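Local coordinates for molybdopterin biosynthesis moeA protein (Pyrococcus horikoshii, PDB 1WU2) that probably acts in molybdenum cofactor biosynthesis, helping to insert molybdenum into molybdopterin, as in MoeA relatives, at residues Thr68-Val81 with Arg124-Pro137. Sequence-based numbering, arbitrary orientation.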
loop_
_atom_site.group_PDB
_atom_site.type_symbol
_atom_site.label_atom_id
_atom_site.label_comp_id
_atom_site.label_asym_id
_atom_site.label_seq_id
_atom_site.Cartn_x
_atom_site.Cartn_y
_atom_site.Cartn_z
ATOM N N THR A 68 -36.158 10.965 36.304
ATOM C CA THR A 68 -35.085 11.711 36.959
ATOM C C THR A 68 -34.865 13.103 36.360
ATOM O O THR A 68 -33.848 13.737 36.633
ATOM C CB THR A 68 -33.772 10.901 36.877
ATOM O OG1 THR A 68 -33.367 10.769 35.511
ATOM C CG2 THR A 68 -33.980 9.460 37.335
ATOM N N PHE A 69 -35.811 13.584 35.556
ATOM C CA PHE A 69 -35.664 14.883 34.895
ATOM C C PHE A 69 -35.676 16.051 35.888
ATOM O O PHE A 69 -35.077 17.095 35.626
ATOM C CB PHE A 69 -36.760 15.078 33.834
ATOM C CG PHE A 69 -36.541 14.284 32.561
ATOM C CD1 PHE A 69 -35.434 13.451 32.394
ATOM C CD2 PHE A 69 -37.459 14.376 31.522
ATOM C CE1 PHE A 69 -35.253 12.735 31.217
ATOM C CE2 PHE A 69 -37.282 13.659 30.345
ATOM C CZ PHE A 69 -36.178 12.839 30.194
ATOM N N GLN A 70 -36.348 15.867 37.022
ATOM C CA GLN A 70 -36.413 16.886 38.070
ATOM C C GLN A 70 -35.493 16.510 39.239
ATOM O O GLN A 70 -35.834 16.718 40.406
ATOM C CB GLN A 70 -37.867 17.065 38.540
ATOM C CG GLN A 70 -38.659 18.123 37.770
ATOM C CD GLN A 70 -38.544 17.982 36.260
ATOM O OE1 GLN A 70 -39.306 17.239 35.639
ATOM N NE2 GLN A 70 -37.595 18.700 35.667
ATOM N N ALA A 71 -34.318 15.972 38.913
ATOM C CA ALA A 71 -33.358 15.523 39.917
ATOM C C ALA A 71 -32.253 16.556 40.090
ATOM O O ALA A 71 -31.671 17.023 39.112
ATOM C CB ALA A 71 -32.765 14.181 39.522
ATOM N N ARG A 72 -31.987 16.916 41.342
ATOM C CA ARG A 72 -30.930 17.865 41.688
ATOM C C ARG A 72 -30.188 17.375 42.935
ATOM O O ARG A 72 -30.488 16.301 43.458
ATOM C CB ARG A 72 -31.532 19.257 41.917
ATOM C CG ARG A 72 -32.055 19.921 40.645
ATOM C CD ARG A 72 -32.975 21.114 40.879
ATOM N NE ARG A 72 -34.289 20.932 40.253
ATOM C CZ ARG A 72 -35.413 20.584 40.889
ATOM N NH1 ARG A 72 -35.429 20.364 42.204
ATOM N NH2 ARG A 72 -36.540 20.455 40.198
ATOM N N GLU A 73 -29.204 18.145 43.394
ATOM C CA GLU A 73 -28.453 17.793 44.598
ATOM C C GLU A 73 -29.354 17.818 45.838
ATOM O O GLU A 73 -29.208 16.980 46.729
ATOM C CB GLU A 73 -27.255 18.737 44.778
ATOM C CG GLU A 73 -26.438 18.529 46.050
ATOM C CD GLU A 73 -25.945 17.105 46.224
ATOM O OE1 GLU A 73 -25.108 16.657 45.409
ATOM O OE2 GLU A 73 -26.385 16.433 47.180
ATOM N N TYR A 74 -30.287 18.768 45.879
ATOM C CA TYR A 74 -31.211 18.911 47.009
ATOM C C TYR A 74 -32.647 18.511 46.650
ATOM O O TYR A 74 -33.613 19.036 47.212
ATOM C CB TYR A 74 -31.154 20.344 47.546
ATOM C CG TYR A 74 -29.825 20.676 48.184
ATOM C CD1 TYR A 74 -28.742 21.075 47.408
ATOM C CD2 TYR A 74 -29.645 20.573 49.561
ATOM C CE1 TYR A 74 -27.514 21.377 47.986
ATOM C CE2 TYR A 74 -28.422 20.872 50.150
ATOM C CZ TYR A 74 -27.360 21.274 49.357
ATOM O OH TYR A 74 -26.146 21.572 49.931
ATOM N N ASN A 75 -32.773 17.577 45.709
ATOM C CA ASN A 75 -34.043 16.916 45.416
ATOM C C ASN A 75 -33.778 15.508 44.871
ATOM O O ASN A 75 -33.941 15.258 43.673
ATOM C CB ASN A 75 -34.878 17.745 44.433
ATOM C CG ASN A 75 -36.261 17.155 44.195
ATOM O OD1 ASN A 75 -36.911 16.665 45.121
ATOM N ND2 ASN A 75 -36.715 17.196 42.948
ATOM N N PRO A 76 -33.353 14.593 45.743
ATOM C CA PRO A 76 -33.030 13.226 45.320
ATOM C C PRO A 76 -34.279 12.413 44.985
ATOM O O PRO A 76 -35.126 12.207 45.856
ATOM C CB PRO A 76 -32.303 12.632 46.540
ATOM C CG PRO A 76 -32.100 13.766 47.495
ATOM C CD PRO A 76 -33.149 14.775 47.191
ATOM N N ILE A 77 -34.394 11.975 43.733
ATOM C CA ILE A 77 -35.482 11.089 43.329
ATOM C C ILE A 77 -35.168 9.688 43.846
ATOM O O ILE A 77 -34.077 9.166 43.614
ATOM C CB ILE A 77 -35.678 11.099 41.782
ATOM C CG1 ILE A 77 -36.649 12.212 41.371
ATOM C CG2 ILE A 77 -36.206 9.754 41.268
ATOM C CD1 ILE A 77 -36.064 13.600 41.447
ATOM N N GLU A 78 -36.126 9.092 44.551
ATOM C CA GLU A 78 -35.969 7.746 45.087
ATOM C C GLU A 78 -36.569 6.724 44.126
ATOM O O GLU A 78 -37.670 6.918 43.613
ATOM C CB GLU A 78 -36.644 7.638 46.458
ATOM C CG GLU A 78 -36.234 6.409 47.255
ATOM C CD GLU A 78 -37.096 6.194 48.484
ATOM O OE1 GLU A 78 -38.136 5.512 48.368
ATOM O OE2 GLU A 78 -36.734 6.703 49.568
ATOM N N LEU A 79 -35.825 5.649 43.874
ATOM C CA LEU A 79 -36.323 4.501 43.121
ATOM C C LEU A 79 -36.202 3.242 43.979
ATOM O O LEU A 79 -35.452 3.218 44.952
ATOM C CB LEU A 79 -35.544 4.325 41.814
ATOM C CG LEU A 79 -35.416 5.556 40.912
ATOM C CD1 LEU A 79 -34.427 5.288 39.790
ATOM C CD2 LEU A 79 -36.772 5.971 40.348
ATOM N N THR A 80 -36.944 2.200 43.612
ATOM C CA THR A 80 -36.953 0.947 44.360
ATOM C C THR A 80 -36.373 -0.181 43.503
ATOM O O THR A 80 -36.780 -0.376 42.359
ATOM C CB THR A 80 -38.392 0.597 44.809
ATOM O OG1 THR A 80 -39.026 1.751 45.379
ATOM C CG2 THR A 80 -38.379 -0.413 45.950
ATOM N N VAL A 81 -35.418 -0.913 44.072
ATOM C CA VAL A 81 -34.767 -2.028 43.393
ATOM C C VAL A 81 -35.576 -3.312 43.604
ATOM O O VAL A 81 -35.548 -3.906 44.686
ATOM C CB VAL A 81 -33.314 -2.219 43.893
ATOM C CG1 VAL A 81 -32.606 -3.330 43.116
ATOM C CG2 VAL A 81 -32.537 -0.911 43.780
ATOM N N ARG A 124 -26.597 3.635 47.680
ATOM C CA ARG A 124 -27.337 2.393 47.913
ATOM C C ARG A 124 -27.689 2.236 49.395
ATOM O O ARG A 124 -26.913 1.676 50.173
ATOM C CB ARG A 124 -26.532 1.180 47.417
ATOM C CG ARG A 124 -27.195 0.404 46.289
ATOM C CD ARG A 124 -28.564 -0.181 46.638
ATOM N NE ARG A 124 -28.584 -1.644 46.576
ATOM C CZ ARG A 124 -29.682 -2.388 46.447
ATOM N NH1 ARG A 124 -30.885 -1.828 46.365
ATOM N NH2 ARG A 124 -29.580 -3.710 46.401
ATOM N N GLU A 125 -28.860 2.745 49.773
ATOM C CA GLU A 125 -29.359 2.645 51.143
ATOM C C GLU A 125 -30.446 1.569 51.239
ATOM O O GLU A 125 -31.632 1.855 51.074
ATOM C CB GLU A 125 -29.898 4.003 51.608
ATOM C CG GLU A 125 -30.196 4.090 53.099
ATOM C CD GLU A 125 -31.149 5.223 53.440
ATOM O OE1 GLU A 125 -30.871 6.377 53.048
ATOM O OE2 GLU A 125 -32.179 4.957 54.097
ATOM N N GLY A 126 -30.028 0.333 51.505
ATOM C CA GLY A 126 -30.949 -0.785 51.646
ATOM C C GLY A 126 -31.459 -1.302 50.313
ATOM O O GLY A 126 -30.691 -1.868 49.531
ATOM N N ASP A 127 -32.755 -1.111 50.061
ATOM C CA ASP A 127 -33.391 -1.526 48.806
ATOM C C ASP A 127 -33.755 -0.314 47.939
ATOM O O ASP A 127 -34.460 -0.448 46.940
ATOM C CB ASP A 127 -34.646 -2.371 49.094
ATOM C CG ASP A 127 -34.350 -3.867 49.175
ATOM O OD1 ASP A 127 -35.234 -4.617 49.642
ATOM O OD2 ASP A 127 -33.276 -4.387 48.798
ATOM N N LYS A 128 -33.263 0.862 48.318
ATOM C CA LYS A 128 -33.524 2.093 47.580
ATOM C C LYS A 128 -32.225 2.625 46.978
ATOM O O LYS A 128 -31.145 2.413 47.532
ATOM C CB LYS A 128 -34.142 3.157 48.497
ATOM C CG LYS A 128 -35.120 2.628 49.551
ATOM C CD LYS A 128 -36.469 2.263 48.947
ATOM C CE LYS A 128 -37.341 1.485 49.929
ATOM N NZ LYS A 128 -37.682 0.122 49.422
ATOM N N ILE A 129 -32.340 3.295 45.833
ATOM C CA ILE A 129 -31.231 4.056 45.256
ATOM C C ILE A 129 -31.625 5.522 45.122
ATOM O O ILE A 129 -32.809 5.855 45.046
ATOM C CB ILE A 129 -30.786 3.483 43.883
ATOM C CG1 ILE A 129 -31.969 3.356 42.919
ATOM C CG2 ILE A 129 -30.093 2.139 44.068
ATOM C CD1 ILE A 129 -31.556 3.250 41.462
ATOM N N TYR A 130 -30.624 6.395 45.097
ATOM C CA TYR A 130 -30.861 7.833 45.026
ATOM C C TYR A 130 -30.071 8.457 43.885
ATOM O O TYR A 130 -28.851 8.312 43.802
ATOM C CB TYR A 130 -30.518 8.487 46.366
ATOM C CG TYR A 130 -31.465 8.056 47.461
ATOM C CD1 TYR A 130 -31.205 6.922 48.224
ATOM C CD2 TYR A 130 -32.637 8.761 47.709
ATOM C CE1 TYR A 130 -32.079 6.511 49.219
ATOM C CE2 TYR A 130 -33.519 8.358 48.703
ATOM C CZ TYR A 130 -33.234 7.232 49.453
ATOM O OH TYR A 130 -34.103 6.826 50.436
ATOM N N VAL A 131 -30.790 9.144 43.003
ATOM C CA VAL A 131 -30.198 9.778 41.833
ATOM C C VAL A 131 -30.230 11.298 42.020
ATOM O O VAL A 131 -31.281 11.888 42.281
ATOM C CB VAL A 131 -30.908 9.342 40.519
ATOM C CG1 VAL A 131 -32.424 9.497 40.611
ATOM C CG2 VAL A 131 -30.365 10.110 39.326
ATOM N N LEU A 132 -29.059 11.916 41.895
ATOM C CA LEU A 132 -28.869 13.331 42.201
ATOM C C LEU A 132 -28.856 14.211 40.949
ATOM O O LEU A 132 -28.869 15.438 41.054
ATOM C CB LEU A 132 -27.557 13.515 42.971
ATOM C CG LEU A 132 -27.296 12.503 44.096
ATOM C CD1 LEU A 132 -25.842 12.519 44.542
ATOM C CD2 LEU A 132 -28.213 12.775 45.278
ATOM N N ARG A 133 -28.821 13.587 39.770
ATOM C CA ARG A 133 -28.773 14.321 38.505
ATOM C C ARG A 133 -29.619 13.654 37.417
ATOM O O ARG A 133 -29.802 12.437 37.432
ATOM C CB ARG A 133 -27.323 14.437 38.027
ATOM C CG ARG A 133 -26.680 15.785 38.303
ATOM C CD ARG A 133 -25.936 15.856 39.624
ATOM N NE ARG A 133 -25.756 17.229 40.098
ATOM C CZ ARG A 133 -24.920 17.588 41.075
ATOM N NH1 ARG A 133 -24.172 16.684 41.704
ATOM N NH2 ARG A 133 -24.829 18.866 41.430
ATOM N N PRO A 134 -30.128 14.442 36.466
ATOM C CA PRO A 134 -30.954 13.890 35.385
ATOM C C PRO A 134 -30.208 12.921 34.467
ATOM O O PRO A 134 -29.093 13.205 34.024
ATOM C CB PRO A 134 -31.404 15.133 34.605
ATOM C CG PRO A 134 -31.183 16.273 35.529
ATOM C CD PRO A 134 -29.988 15.904 36.343
ATOM N N VAL A 135 -30.848 11.788 34.194
ATOM C CA VAL A 135 -30.310 10.746 33.336
ATOM C C VAL A 135 -30.959 10.866 31.960
ATOM O O VAL A 135 -32.181 10.970 31.851
ATOM C CB VAL A 135 -30.593 9.347 33.933
ATOM C CG1 VAL A 135 -30.137 8.236 32.989
ATOM C CG2 VAL A 135 -29.918 9.209 35.291
ATOM N N ALA A 136 -30.138 10.855 30.915
ATOM C CA ALA A 136 -30.625 10.951 29.541
ATOM C C ALA A 136 -31.224 9.620 29.084
ATOM O O ALA A 136 -30.761 8.562 29.511
ATOM C CB ALA A 136 -29.495 11.353 28.612
ATOM N N PRO A 137 -32.254 9.666 28.236
ATOM C CA PRO A 137 -32.734 8.457 27.557
ATOM C C PRO A 137 -31.641 7.848 26.678
ATOM O O PRO A 137 -31.060 8.541 25.846
ATOM C CB PRO A 137 -33.901 8.968 26.699
ATOM C CG PRO A 137 -34.312 10.249 27.330
ATOM C CD PRO A 137 -33.064 10.846 27.884
HETATM O O HOH W 1 -27.963 19.713 40.786
#
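Thr68 turns OG1 between its backbone N and carbonyl carbon (chi1 65°), where it accepts a hydrogen bond from Val135 N at 3.0 Å, while Glu78 carries CG anti to its backbone N (chi1 -165°) and runs extended alongside Tyr130. Glu78 lies in the mixed sheet of the MoeA N-terminal region, where strand 77-81 pairs antiparallel with strand 128-131, the latter led in by a type II' beta turn from Glu125 to Lys128; Thr68 sits in the loop before strand 77-81. Leu79 and Ile129 form a hydrogen-bonded pair, Leu79 N reaching Ile129 O at 3.2 Å, and Val81 N continues the pairing to Asp127 O. On the face shared by Leu79, Ile129 and Val131, the Ile129 side chain crosses Leu79, CG1 lying 3.9 Å from Leu79 CB, and both touch strand 60-63, through Ile63 and Tyr61. Beyond the strands, the type I turn from Thr68 to Ala71 rests on Arg133-Val135. Thr68 OG1 is also hydrogen-bonded to Ala65 O, and its CG2 meets Val131 CG1 at 3.6 Å, roughly at right angles. A valine at Thr68 would probably leave Val135 N and Ala65 O without their shared hydroxyl partner. Pro134 CA sends a CA-H...O contact to Thr68 O. Near the sheet's edge, the Arg124 guanidinium passes Val81 CG2 and forms a salt bridge with Glu84. On the sheet face opposite Leu79 and Ile129, Glu78 CG packs 3.6 Å from Tyr130 CE2, and the carboxylate stands almost perpendicular to the ring, 86° between planes, with Tyr130 OH giving a weak hydrogen bond to Glu78 OE2 at 2.8 Å.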